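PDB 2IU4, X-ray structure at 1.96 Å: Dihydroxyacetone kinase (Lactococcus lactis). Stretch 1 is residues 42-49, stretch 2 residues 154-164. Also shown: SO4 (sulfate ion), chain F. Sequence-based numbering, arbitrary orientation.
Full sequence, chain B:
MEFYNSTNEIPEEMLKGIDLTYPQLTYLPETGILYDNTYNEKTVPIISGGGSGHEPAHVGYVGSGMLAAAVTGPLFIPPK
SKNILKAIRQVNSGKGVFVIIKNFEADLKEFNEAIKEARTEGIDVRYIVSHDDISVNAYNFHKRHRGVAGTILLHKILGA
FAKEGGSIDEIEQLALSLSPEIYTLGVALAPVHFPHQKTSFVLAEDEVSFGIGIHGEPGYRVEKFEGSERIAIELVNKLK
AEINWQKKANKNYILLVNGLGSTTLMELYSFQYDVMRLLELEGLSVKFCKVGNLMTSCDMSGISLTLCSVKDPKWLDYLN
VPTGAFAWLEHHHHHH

Stretch 1 42-49: KTVPIISG
Stretch 2 154-164: LHKILGAFAKE

The strand that begins at Ile46 and continues past Gly49 runs nearly antiparallel to the end of a helix, here Leu154 to Lys163, which begins earlier in the chain; their N-to-C directions are 158° apart and their axes 9.4 Å at closest approach. The extended loop Thr43 to Pro45 leads into the strand along the last helical turn. Register is set by CA pairs: Thr43 to Lys163 5.9 Å, Val44 to Ala162 5.6 Å, Ile46 to Gly159 6.4 Å.

Strand alternation sorts the side chains: Ile46 and Ser48 point toward the helix, Ile47 (p, t) away. Ile46 adopts m, m with chi1 at -42°, which places its CG1 4.1 Å from Gly159 CA and its CD1 4.0 Å from Ala162 CB and 4.5 Å from Leu158 CB. Leu158 is m, t. Gly159, helical at -62/-42, has no side chain; an ideal CB there would point sideways, 4.7 Å from Ile46 CG1, and would clash with His155 O at 2.6 Å.

The loop comes close to the helix at Ala162, whose CB points toward stretch 1 and lies 3.3 Å from Val44 O, while Val44 itself is t and directed sideways. Thr43 CB points toward the helix and lies 3.4 Å from Ala162 O; with chi1 at 56° (p), CG2 comes to 3.6 Å from Lys163 O and OG1 lies 3.1 Å from sulfate O4. Water 2 bridges the backbones, accepting from Val44 N (2.8 Å) and donating to Ala162 O (2.7 Å).

At the other end His155 (chi1 m, chi2 167°) leaves the helix sideways, but its ring end reaches the strand: NE2 donates a weak hydrogen bond to OG of Ser48 (t), 3.5 Å at 142°.

A sulfate, probably from the crystallisation liquor, sits between the stretches. Ile46 N donates to its O1 (3.1 Å, 163°), and its O2 lies 3.0 Å from Gly159 O. Lys163 (t, p, t, chi4 148°) starts away from stretch 1, yet its NZ donates weakly to water 1 (3.5 Å), which also bonds Thr43 OG1 (2.7 Å).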

# COMPACT_ATOMS: atom_id res chain seq x y z
N LYS B 42 8.34 -11.16 -25.92
CA LYS B 42 8.89 -12.51 -25.99
C LYS B 42 8.00 -13.58 -25.32
O LYS B 42 8.17 -14.79 -25.54
CB LYS B 42 10.31 -12.54 -25.45
CG LYS B 42 11.29 -11.84 -26.36
CD LYS B 42 12.71 -12.22 -26.04
CE LYS B 42 13.69 -11.49 -26.95
NZ LYS B 42 14.95 -11.15 -26.23
N THR B 43 7.05 -13.12 -24.53
CA THR B 43 6.16 -14.03 -23.81
C THR B 43 4.74 -13.58 -24.12
O THR B 43 4.54 -12.49 -24.65
CB THR B 43 6.42 -13.99 -22.29
OG1 THR B 43 6.30 -12.65 -21.80
CG2 THR B 43 7.79 -14.54 -21.96
N VAL B 44 3.76 -14.42 -23.82
CA VAL B 44 2.36 -14.08 -24.04
C VAL B 44 1.94 -13.00 -23.06
O VAL B 44 2.13 -13.14 -21.85
CB VAL B 44 1.44 -15.32 -23.88
CG1 VAL B 44 -0.01 -14.91 -23.99
CG2 VAL B 44 1.76 -16.38 -24.93
N PRO B 45 1.36 -11.90 -23.58
CA PRO B 45 0.98 -10.82 -22.68
C PRO B 45 -0.38 -11.06 -22.06
O PRO B 45 -1.31 -11.58 -22.70
CB PRO B 45 0.90 -9.62 -23.61
CG PRO B 45 0.45 -10.21 -24.90
CD PRO B 45 1.04 -11.58 -24.98
N ILE B 46 -0.51 -10.65 -20.81
CA ILE B 46 -1.81 -10.64 -20.15
C ILE B 46 -2.21 -9.20 -19.89
O ILE B 46 -1.40 -8.41 -19.42
CB ILE B 46 -1.71 -11.27 -18.77
CG1 ILE B 46 -0.84 -12.54 -18.78
CG2 ILE B 46 -3.13 -11.47 -18.17
CD1 ILE B 46 -1.40 -13.68 -19.57
N ILE B 47 -3.46 -8.85 -20.14
CA ILE B 47 -3.93 -7.51 -19.85
C ILE B 47 -5.23 -7.54 -19.09
O ILE B 47 -5.93 -8.54 -19.09
CB ILE B 47 -4.14 -6.66 -21.11
CG1 ILE B 47 -5.29 -7.20 -21.97
CG2 ILE B 47 -2.83 -6.53 -21.93
CD1 ILE B 47 -5.76 -6.17 -23.00
N SER B 48 -5.57 -6.43 -18.45
CA SER B 48 -6.84 -6.33 -17.77
C SER B 48 -7.25 -4.85 -17.75
O SER B 48 -6.61 -4.02 -18.39
CB SER B 48 -6.76 -6.90 -16.36
OG SER B 48 -8.07 -7.07 -15.80
N GLY B 49 -8.32 -4.54 -17.04
CA GLY B 49 -8.76 -3.15 -16.96
C GLY B 49 -10.14 -3.07 -16.36
O GLY B 49 -10.73 -4.08 -15.99
N LEU B 154 -5.55 -14.21 -10.48
CA LEU B 154 -5.40 -14.50 -11.89
C LEU B 154 -4.25 -13.68 -12.45
O LEU B 154 -3.44 -14.20 -13.20
CB LEU B 154 -6.70 -14.25 -12.64
CG LEU B 154 -7.87 -15.19 -12.33
CD1 LEU B 154 -9.15 -14.48 -12.79
CD2 LEU B 154 -7.73 -16.53 -13.01
N HIS B 155 -4.17 -12.40 -12.11
CA HIS B 155 -3.10 -11.57 -12.66
C HIS B 155 -1.78 -12.22 -12.27
O HIS B 155 -0.87 -12.27 -13.06
CB HIS B 155 -3.12 -10.18 -12.06
CG HIS B 155 -4.35 -9.40 -12.43
ND1 HIS B 155 -4.71 -8.23 -11.81
CD2 HIS B 155 -5.30 -9.65 -13.36
CE1 HIS B 155 -5.83 -7.77 -12.35
NE2 HIS B 155 -6.20 -8.62 -13.29
N LYS B 156 -1.68 -12.69 -11.02
CA LYS B 156 -0.36 -13.05 -10.52
C LYS B 156 0.01 -14.43 -11.08
O LYS B 156 1.13 -14.65 -11.53
CB LYS B 156 -0.34 -13.13 -8.99
CG LYS B 156 1.07 -13.42 -8.42
CD LYS B 156 1.96 -12.19 -8.42
CE LYS B 156 3.40 -12.54 -7.93
NZ LYS B 156 4.16 -13.45 -8.84
N ILE B 157 -0.94 -15.35 -11.03
CA ILE B 157 -0.61 -16.72 -11.43
C ILE B 157 -0.46 -16.85 -12.95
O ILE B 157 0.48 -17.48 -13.44
CB ILE B 157 -1.60 -17.73 -10.83
CG1 ILE B 157 -1.30 -17.86 -9.32
CG2 ILE B 157 -1.47 -19.11 -11.53
CD1 ILE B 157 -2.42 -18.47 -8.50
N LEU B 158 -1.39 -16.25 -13.70
CA LEU B 158 -1.32 -16.33 -15.17
C LEU B 158 -0.11 -15.53 -15.68
O LEU B 158 0.57 -15.93 -16.63
CB LEU B 158 -2.59 -15.77 -15.80
CG LEU B 158 -3.87 -16.50 -15.36
CD1 LEU B 158 -5.03 -15.98 -16.18
CD2 LEU B 158 -3.71 -18.00 -15.64
N GLY B 159 0.15 -14.40 -15.02
CA GLY B 159 1.27 -13.53 -15.37
C GLY B 159 2.57 -14.28 -15.18
O GLY B 159 3.47 -14.18 -16.02
N ALA B 160 2.67 -15.03 -14.10
CA ALA B 160 3.91 -15.77 -13.81
C ALA B 160 4.09 -16.92 -14.79
O ALA B 160 5.18 -17.15 -15.36
CB ALA B 160 3.87 -16.32 -12.37
N PHE B 161 3.00 -17.64 -15.00
CA PHE B 161 3.01 -18.75 -15.96
C PHE B 161 3.36 -18.27 -17.37
O PHE B 161 4.11 -18.92 -18.10
CB PHE B 161 1.64 -19.45 -15.96
CG PHE B 161 1.57 -20.62 -16.89
CD1 PHE B 161 2.27 -21.79 -16.63
CD2 PHE B 161 0.79 -20.57 -18.03
CE1 PHE B 161 2.20 -22.88 -17.49
CE2 PHE B 161 0.72 -21.64 -18.90
CZ PHE B 161 1.43 -22.80 -18.63
N ALA B 162 2.80 -17.13 -17.76
CA ALA B 162 3.10 -16.56 -19.08
C ALA B 162 4.58 -16.16 -19.14
O ALA B 162 5.26 -16.40 -20.14
CB ALA B 162 2.18 -15.36 -19.37
N LYS B 163 5.07 -15.56 -18.07
CA LYS B 163 6.46 -15.08 -18.01
C LYS B 163 7.43 -16.25 -18.17
O LYS B 163 8.49 -16.12 -18.80
CB LYS B 163 6.71 -14.41 -16.66
CG LYS B 163 8.05 -13.72 -16.55
CD LYS B 163 8.16 -12.54 -17.51
CE LYS B 163 9.52 -11.86 -17.33
NZ LYS B 163 10.05 -11.26 -18.59
N GLU B 164 7.05 -17.39 -17.61
CA GLU B 164 7.87 -18.59 -17.69
C GLU B 164 7.74 -19.34 -19.01
O GLU B 164 8.40 -20.36 -19.21
CB GLU B 164 7.57 -19.54 -16.52
CG GLU B 164 8.08 -19.00 -15.19
CD GLU B 164 7.76 -19.88 -13.99
OE1 GLU B 164 7.80 -19.36 -12.86
OE2 GLU B 164 7.48 -21.09 -14.17
S SO4 F . 3.45 -11.06 -19.02
O1 SO4 F . 2.18 -10.31 -19.24
O2 SO4 F . 3.39 -11.77 -17.73
O3 SO4 F . 4.60 -10.14 -18.87
O4 SO4 F . 3.77 -12.05 -20.07
O HOH W 1 8.59 -11.22 -21.74
O HOH W 2 4.49 -16.90 -22.68